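PDB 4JWH: tRNA (guanine(9)-N1)-methyltransferase from Schizosaccharomyces pombe, which methylates N1 of guanosine at position 9 of cytoplasmic tRNA, using S-adenosyl-L-methionine as the methyl donor. Local coordinates for residues S103-L108 against E143-N148. Sequence-based numbering, arbitrary orientation.
Sequences SIRIVL and ELFATN
Arg105 and Phe145 lie side by side on one face of a parallel sheet, where strand 105-108 runs beside strand 143-147. Strands 105-109 and 143-147, joined through helix 118-137, form a beta-alpha-beta unit in the SPOUT-type methyltransferase fold of the TRM10 family. Arg105 CG, anti to its carbonyl carbon (chi1 -84°), comes within 3.6 Å of Phe145 CE2. The contact is made by the aliphatic part of the arginine, whose chain then bends at chi2 and chi3; the guanidinium plane stands 70° from the ring. Val107, on the same face, sets CG2 4.2 Å from Phe145 CB, and its other methyl, CG1, lies 3.3 Å from Thr147 OG1, the two side chains crossing at about a right angle. Phe182 meets the Phe145 ring edge-to-face. On the other face, Leu144 and Leu108 cross obliquely: Leu144 CD1 touches Leu108 CG at 3.9 Å, with both Leu108 methyls also near it. Phe258 of helix 254-267 covers Leu144 and Ile106 on this face, while the Leu108 side chain lies about 8 Å from the bound S-adenosyl-L-homocysteine. An alanine at Leu108 would probably open a gap beside Leu144 CD1, leaving that methyl without its closest side-chain neighbour across the strands. Between the faces, five backbone hydrogen bonds form the parallel ladder. Strand 208-212 continues the sheet beyond strand 105-108, and Asn172 bonds Glu143 OE1 and Leu144 O on the far side of strand 143-147. Phe145 takes part in two successive rungs: its N donates to Ile106 O, and its O accepts Leu108 N at 2.7 Å, with the donor tilted 28° from the carbonyl plane.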
loop_
_atom_site.group_PDB
_atom_site.type_symbol
_atom_site.label_atom_id
_atom_site.label_comp_id
_atom_site.label_asym_id
_atom_site.label_seq_id
_atom_site.Cartn_x
_atom_site.Cartn_y
_atom_site.Cartn_z
ATOM N N SER A 103 10.539 -9.250 6.611
ATOM C CA SER A 103 11.055 -9.438 5.260
ATOM C C SER A 103 10.004 -9.069 4.170
ATOM O O SER A 103 10.322 -9.014 2.985
ATOM C CB SER A 103 11.554 -10.872 5.098
ATOM O OG SER A 103 10.505 -11.756 5.412
ATOM N N ILE A 104 8.759 -8.795 4.562
ATOM C CA ILE A 104 7.728 -8.435 3.564
ATOM C C ILE A 104 8.109 -7.216 2.721
ATOM O O ILE A 104 8.720 -6.269 3.234
ATOM C CB ILE A 104 6.336 -8.275 4.224
ATOM C CG1 ILE A 104 5.874 -9.647 4.719
ATOM C CG2 ILE A 104 5.283 -7.699 3.244
ATOM C CD1 ILE A 104 4.785 -9.627 5.824
ATOM N N ARG A 105 7.799 -7.278 1.419
ATOM C CA ARG A 105 7.826 -6.115 0.539
ATOM C C ARG A 105 6.396 -5.626 0.395
ATOM O O ARG A 105 5.497 -6.434 0.185
ATOM C CB ARG A 105 8.369 -6.450 -0.854
ATOM C CG ARG A 105 9.905 -6.443 -0.964
ATOM C CD ARG A 105 10.569 -7.384 0.029
ATOM N NE ARG A 105 10.095 -8.767 -0.055
ATOM C CZ ARG A 105 10.528 -9.671 -0.938
ATOM N NH1 ARG A 105 11.422 -9.332 -1.873
ATOM N NH2 ARG A 105 10.046 -10.909 -0.891
ATOM N N ILE A 106 6.187 -4.322 0.521
ATOM C CA ILE A 106 4.893 -3.725 0.141
ATOM C C ILE A 106 5.115 -2.762 -1.005
ATOM O O ILE A 106 5.965 -1.900 -0.931
ATOM C CB ILE A 106 4.149 -3.043 1.333
ATOM C CG1 ILE A 106 3.797 -4.093 2.415
ATOM C CG2 ILE A 106 2.905 -2.233 0.814
ATOM C CD1 ILE A 106 2.951 -3.573 3.617
ATOM N N VAL A 107 4.343 -2.920 -2.069
ATOM C CA VAL A 107 4.507 -2.116 -3.283
ATOM C C VAL A 107 3.370 -1.107 -3.448
ATOM O O VAL A 107 2.182 -1.493 -3.513
ATOM C CB VAL A 107 4.512 -3.012 -4.542
ATOM C CG1 VAL A 107 4.558 -2.196 -5.797
ATOM C CG2 VAL A 107 5.653 -4.055 -4.494
ATOM N N LEU A 108 3.728 0.172 -3.575
ATOM C CA LEU A 108 2.778 1.142 -4.089
ATOM C C LEU A 108 2.881 1.164 -5.620
ATOM O O LEU A 108 3.932 1.552 -6.195
ATOM C CB LEU A 108 2.992 2.520 -3.456
ATOM C CG LEU A 108 3.163 2.538 -1.929
ATOM C CD1 LEU A 108 3.374 3.940 -1.382
ATOM C CD2 LEU A 108 2.021 1.794 -1.182
ATOM N N GLU A 143 10.017 -3.447 3.638
ATOM C CA GLU A 143 10.588 -2.694 2.526
ATOM C C GLU A 143 9.458 -2.154 1.654
ATOM O O GLU A 143 8.671 -2.927 1.055
ATOM C CB GLU A 143 11.599 -3.536 1.699
ATOM C CG GLU A 143 12.993 -3.725 2.371
ATOM C CD GLU A 143 13.880 -2.470 2.503
ATOM O OE1 GLU A 143 13.664 -1.410 1.869
ATOM O OE2 GLU A 143 14.862 -2.556 3.261
ATOM N N LEU A 144 9.375 -0.826 1.627
ATOM C CA LEU A 144 8.418 -0.088 0.821
ATOM C C LEU A 144 8.937 0.212 -0.584
ATOM O O LEU A 144 10.010 0.780 -0.743
ATOM C CB LEU A 144 8.018 1.218 1.544
ATOM C CG LEU A 144 6.880 2.080 0.965
ATOM C CD1 LEU A 144 5.634 1.227 0.815
ATOM C CD2 LEU A 144 6.593 3.354 1.857
ATOM N N PHE A 145 8.177 -0.181 -1.604
ATOM C CA PHE A 145 8.533 0.100 -2.985
ATOM C C PHE A 145 7.481 1.013 -3.542
ATOM O O PHE A 145 6.284 0.916 -3.158
ATOM C CB PHE A 145 8.611 -1.172 -3.851
ATOM C CG PHE A 145 9.888 -1.978 -3.653
ATOM C CD1 PHE A 145 10.839 -2.092 -4.686
ATOM C CD2 PHE A 145 10.125 -2.620 -2.448
ATOM C CE1 PHE A 145 12.007 -2.839 -4.511
ATOM C CE2 PHE A 145 11.286 -3.365 -2.257
ATOM C CZ PHE A 145 12.249 -3.456 -3.298
ATOM N N ALA A 146 7.920 1.911 -4.419
ATOM C CA ALA A 146 6.997 2.712 -5.236
ATOM C C ALA A 146 7.338 2.477 -6.725
ATOM O O ALA A 146 8.348 3.006 -7.248
ATOM C CB ALA A 146 7.111 4.160 -4.882
ATOM N N THR A 147 6.512 1.684 -7.405
ATOM C CA THR A 147 6.832 1.252 -8.774
ATOM C C THR A 147 6.074 2.062 -9.836
ATOM O O THR A 147 5.023 2.643 -9.544
ATOM C CB THR A 147 6.621 -0.298 -8.962
ATOM O OG1 THR A 147 5.258 -0.648 -8.665
ATOM C CG2 THR A 147 7.564 -1.102 -8.043
ATOM N N ASN A 148 6.588 2.068 -11.062
ATOM C CA ASN A 148 6.238 3.070 -12.082
ATOM C C ASN A 148 6.257 4.473 -11.488
ATOM O O ASN A 148 5.409 5.278 -11.812
ATOM C CB ASN A 148 4.862 2.813 -12.713
ATOM C CG ASN A 148 4.858 1.629 -13.658
ATOM O OD1 ASN A 148 4.407 0.549 -13.301
ATOM N ND2 ASN A 148 5.341 1.837 -14.875
#